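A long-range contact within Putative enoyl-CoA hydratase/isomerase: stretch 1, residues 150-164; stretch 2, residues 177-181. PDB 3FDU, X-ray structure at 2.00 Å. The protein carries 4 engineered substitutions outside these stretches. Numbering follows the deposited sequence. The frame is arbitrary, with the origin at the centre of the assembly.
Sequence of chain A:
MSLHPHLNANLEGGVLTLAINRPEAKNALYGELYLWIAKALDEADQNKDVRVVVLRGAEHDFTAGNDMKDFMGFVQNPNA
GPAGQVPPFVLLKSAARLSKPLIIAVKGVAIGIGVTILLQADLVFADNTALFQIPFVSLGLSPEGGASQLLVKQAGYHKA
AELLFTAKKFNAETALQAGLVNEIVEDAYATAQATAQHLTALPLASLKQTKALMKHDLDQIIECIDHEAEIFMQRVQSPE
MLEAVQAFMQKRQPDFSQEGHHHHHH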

# COMPACT_ATOMS: atom_id res chain seq x y z
N LEU A 150 9.53 -2.71 0.85
CA LEU A 150 8.94 -1.66 1.71
C LEU A 150 8.35 -0.46 0.97
O LEU A 150 7.29 0.05 1.36
CB LEU A 150 9.96 -1.16 2.75
CG LEU A 150 10.53 -2.24 3.69
CD1 LEU A 150 11.58 -1.54 4.58
CD2 LEU A 150 9.43 -2.86 4.50
N LEU A 151 9.01 -0.01 -0.10
CA LEU A 151 8.43 1.13 -0.87
C LEU A 151 7.19 0.65 -1.66
O LEU A 151 6.22 1.36 -1.80
CB LEU A 151 9.48 1.72 -1.87
CG LEU A 151 9.02 3.03 -2.54
CD1 LEU A 151 8.75 4.15 -1.51
CD2 LEU A 151 10.06 3.54 -3.59
N VAL A 152 7.22 -0.57 -2.22
CA VAL A 152 6.01 -1.08 -2.89
C VAL A 152 4.84 -1.14 -1.89
O VAL A 152 3.68 -0.78 -2.19
CB VAL A 152 6.24 -2.54 -3.48
CG1 VAL A 152 4.90 -3.20 -3.87
CG2 VAL A 152 7.15 -2.48 -4.66
N LYS A 153 5.11 -1.59 -0.68
CA LYS A 153 4.05 -1.63 0.35
C LYS A 153 3.58 -0.23 0.80
O LYS A 153 2.39 0.01 0.95
CB LYS A 153 4.50 -2.46 1.57
CG LYS A 153 4.48 -4.00 1.25
CD LYS A 153 5.03 -4.84 2.44
CE LYS A 153 5.30 -6.29 1.97
NZ LYS A 153 5.85 -7.15 3.07
N GLN A 154 4.51 0.69 1.00
CA GLN A 154 4.20 2.02 1.53
C GLN A 154 3.55 2.92 0.46
O GLN A 154 2.60 3.66 0.74
CB GLN A 154 5.47 2.67 2.09
CG GLN A 154 5.30 4.13 2.64
CD GLN A 154 4.40 4.26 3.86
OE1 GLN A 154 4.87 4.20 4.98
NE2 GLN A 154 3.10 4.50 3.64
N ALA A 155 4.04 2.82 -0.79
CA ALA A 155 3.58 3.74 -1.84
C ALA A 155 2.64 3.10 -2.85
O ALA A 155 2.03 3.81 -3.65
CB ALA A 155 4.76 4.37 -2.56
N GLY A 156 2.52 1.77 -2.86
CA GLY A 156 1.77 1.12 -3.94
C GLY A 156 2.78 0.71 -5.04
O GLY A 156 3.78 1.39 -5.24
N TYR A 157 2.52 -0.37 -5.78
CA TYR A 157 3.49 -0.79 -6.81
C TYR A 157 3.76 0.28 -7.90
O TYR A 157 4.92 0.59 -8.19
CB TYR A 157 3.03 -2.10 -7.49
CG TYR A 157 4.10 -2.62 -8.45
CD1 TYR A 157 5.04 -3.57 -8.04
CD2 TYR A 157 4.17 -2.14 -9.77
CE1 TYR A 157 6.01 -4.03 -8.93
CE2 TYR A 157 5.16 -2.60 -10.67
CZ TYR A 157 6.07 -3.54 -10.22
OH TYR A 157 7.04 -3.99 -11.08
N HIS A 158 2.72 0.85 -8.51
CA HIS A 158 2.94 1.81 -9.60
C HIS A 158 3.82 2.99 -9.20
O HIS A 158 4.71 3.39 -9.94
CB HIS A 158 1.60 2.32 -10.17
CG HIS A 158 0.91 1.33 -11.08
ND1 HIS A 158 -0.46 1.25 -11.20
CD2 HIS A 158 1.42 0.39 -11.91
CE1 HIS A 158 -0.77 0.29 -12.06
NE2 HIS A 158 0.35 -0.24 -12.52
N LYS A 159 3.54 3.59 -8.05
CA LYS A 159 4.35 4.75 -7.65
C LYS A 159 5.76 4.34 -7.27
O LYS A 159 6.72 5.06 -7.55
CB LYS A 159 3.71 5.54 -6.48
CG LYS A 159 4.42 6.86 -6.17
CD LYS A 159 4.40 7.88 -7.40
CE LYS A 159 2.95 7.99 -7.99
NZ LYS A 159 2.72 8.99 -9.12
N ALA A 160 5.89 3.19 -6.60
CA ALA A 160 7.23 2.74 -6.24
C ALA A 160 8.04 2.50 -7.53
O ALA A 160 9.21 2.85 -7.62
CB ALA A 160 7.17 1.44 -5.37
N ALA A 161 7.42 1.86 -8.52
CA ALA A 161 8.14 1.63 -9.78
C ALA A 161 8.51 2.95 -10.46
O ALA A 161 9.62 3.10 -10.99
CB ALA A 161 7.31 0.73 -10.72
N GLU A 162 7.63 3.95 -10.42
CA GLU A 162 7.98 5.29 -10.99
C GLU A 162 9.21 5.95 -10.33
O GLU A 162 10.15 6.44 -11.00
CB GLU A 162 6.74 6.23 -10.97
CG GLU A 162 7.00 7.72 -11.31
CD GLU A 162 5.75 8.58 -11.15
OE1 GLU A 162 5.93 9.78 -11.20
OE2 GLU A 162 4.62 8.08 -10.92
N LEU A 163 9.27 5.91 -9.01
CA LEU A 163 10.41 6.54 -8.33
C LEU A 163 11.67 5.71 -8.46
O LEU A 163 12.76 6.26 -8.57
CB LEU A 163 10.09 6.74 -6.84
CG LEU A 163 8.83 7.60 -6.50
CD1 LEU A 163 8.53 7.69 -4.97
CD2 LEU A 163 8.99 9.01 -7.12
N LEU A 164 11.53 4.40 -8.45
CA LEU A 164 12.74 3.54 -8.56
C LEU A 164 13.21 3.47 -10.01
O LEU A 164 14.42 3.61 -10.27
CB LEU A 164 12.46 2.12 -8.03
CG LEU A 164 12.40 2.01 -6.50
CD1 LEU A 164 11.93 0.61 -5.98
CD2 LEU A 164 13.74 2.31 -5.91
N GLN A 177 2.19 12.09 -0.80
CA GLN A 177 1.26 11.18 -1.49
C GLN A 177 1.68 9.70 -1.49
O GLN A 177 0.82 8.82 -1.49
CB GLN A 177 1.01 11.62 -2.95
CG GLN A 177 0.31 12.96 -3.01
CD GLN A 177 -0.17 13.36 -4.42
OE1 GLN A 177 0.58 13.95 -5.20
NE2 GLN A 177 -1.45 13.10 -4.71
N ALA A 178 2.99 9.45 -1.53
CA ALA A 178 3.54 8.11 -1.60
C ALA A 178 3.70 7.51 -0.18
O ALA A 178 4.17 6.38 -0.03
CB ALA A 178 4.91 8.18 -2.27
N GLY A 179 3.37 8.30 0.84
CA GLY A 179 3.41 7.85 2.22
C GLY A 179 4.79 7.79 2.89
O GLY A 179 4.93 7.21 3.96
N LEU A 180 5.81 8.38 2.24
CA LEU A 180 7.15 8.47 2.78
C LEU A 180 7.22 9.52 3.89
O LEU A 180 8.07 9.43 4.76
CB LEU A 180 8.12 8.86 1.64
CG LEU A 180 8.44 7.73 0.62
CD1 LEU A 180 9.15 8.33 -0.65
CD2 LEU A 180 9.37 6.71 1.30
N VAL A 181 6.35 10.54 3.81
CA VAL A 181 6.34 11.62 4.80
C VAL A 181 4.94 11.59 5.43
O VAL A 181 3.95 11.42 4.72
CB VAL A 181 6.60 12.99 4.06
CG1 VAL A 181 6.09 14.19 4.80
CG2 VAL A 181 8.10 13.14 3.63
O HOH W 1 0.41 5.60 -0.24
O HOH W 2 0.96 6.17 -3.35

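Stretch 1 holds two helices, joined at Gly156, which has positive phi and is the N-cap of the second. Stretch 2 is the end of another helix and the turn that follows it. The backbones come nearest, by CA atoms, where two alanines meet: Ala155 CA and Ala178 CA are 4.4 Å apart. Their methyl groups touch: Ala155 CB lies 3.8 Å from Ala178 CB. Ala155 CA also makes a CA-H...O contact with Ala178 O at 3.3 Å, with an angle of 122° at the hydrogen.

No direct hydrogen bond crosses between the stretches. Gln154 O and Ala178 O are 3.2 Å apart, but both are acceptors. Water helps to join the backbones instead. Water 2 lies 2.6 Å from Ala155 O and 3.2 Å from Gln177 O. Water 1 lies 3.1 Å from Gln154 O and makes a weak bond to Gln177 O at 3.5 Å. Each water has more acceptors in reach than protons, so these bonds need not all be made at once.

Gln154 points its CA-to-CB bond toward stretch 2. Its chi1 is t (177°) and its chi2 is p (65°), and the amide is laid against the turn, with Gln154 CD 3.0 Å from Gly179 O. This is packing without a hydrogen bond: Gln154 NE2 is 3.3 Å from Gly179 O, but the angle is poor. Gln154 OE1 is hydrogen-bonded elsewhere in the structure. Gly179 closes a Schellman motif with positive phi, which favours glycine. The amide adds a second constraint, since an ideal CB on Gly179 would sit 2.4 Å from Gln154 NE2, a clash.

Leu180 adds a further apolar contact. Its CA-to-CB bond points sideways, but the m, t rotamer brings the end of the side chain nearer to stretch 1. It reaches both helices of stretch 1. Leu180 CD2 is 3.9 Å from Leu151 CD1, and Leu180 CD1 is 4.4 Å from Leu163 CD1. Leu151 also starts sideways, and its t, p rotamer carries its end closer. Leu163 points toward stretch 2 and is m, t.

Lys159 points toward stretch 2, where its aliphatic part packs on alanine: Lys159 CG is 4.1 Å from Ala178 CB. Its chi angles are t, p, p, t. The two p torsions bend the chain, and the amine ends beside Glu162. Lys159 NZ bonds Glu162 OE2 at 2.8 Å in a salt bridge, so the charge is paired within stretch 1.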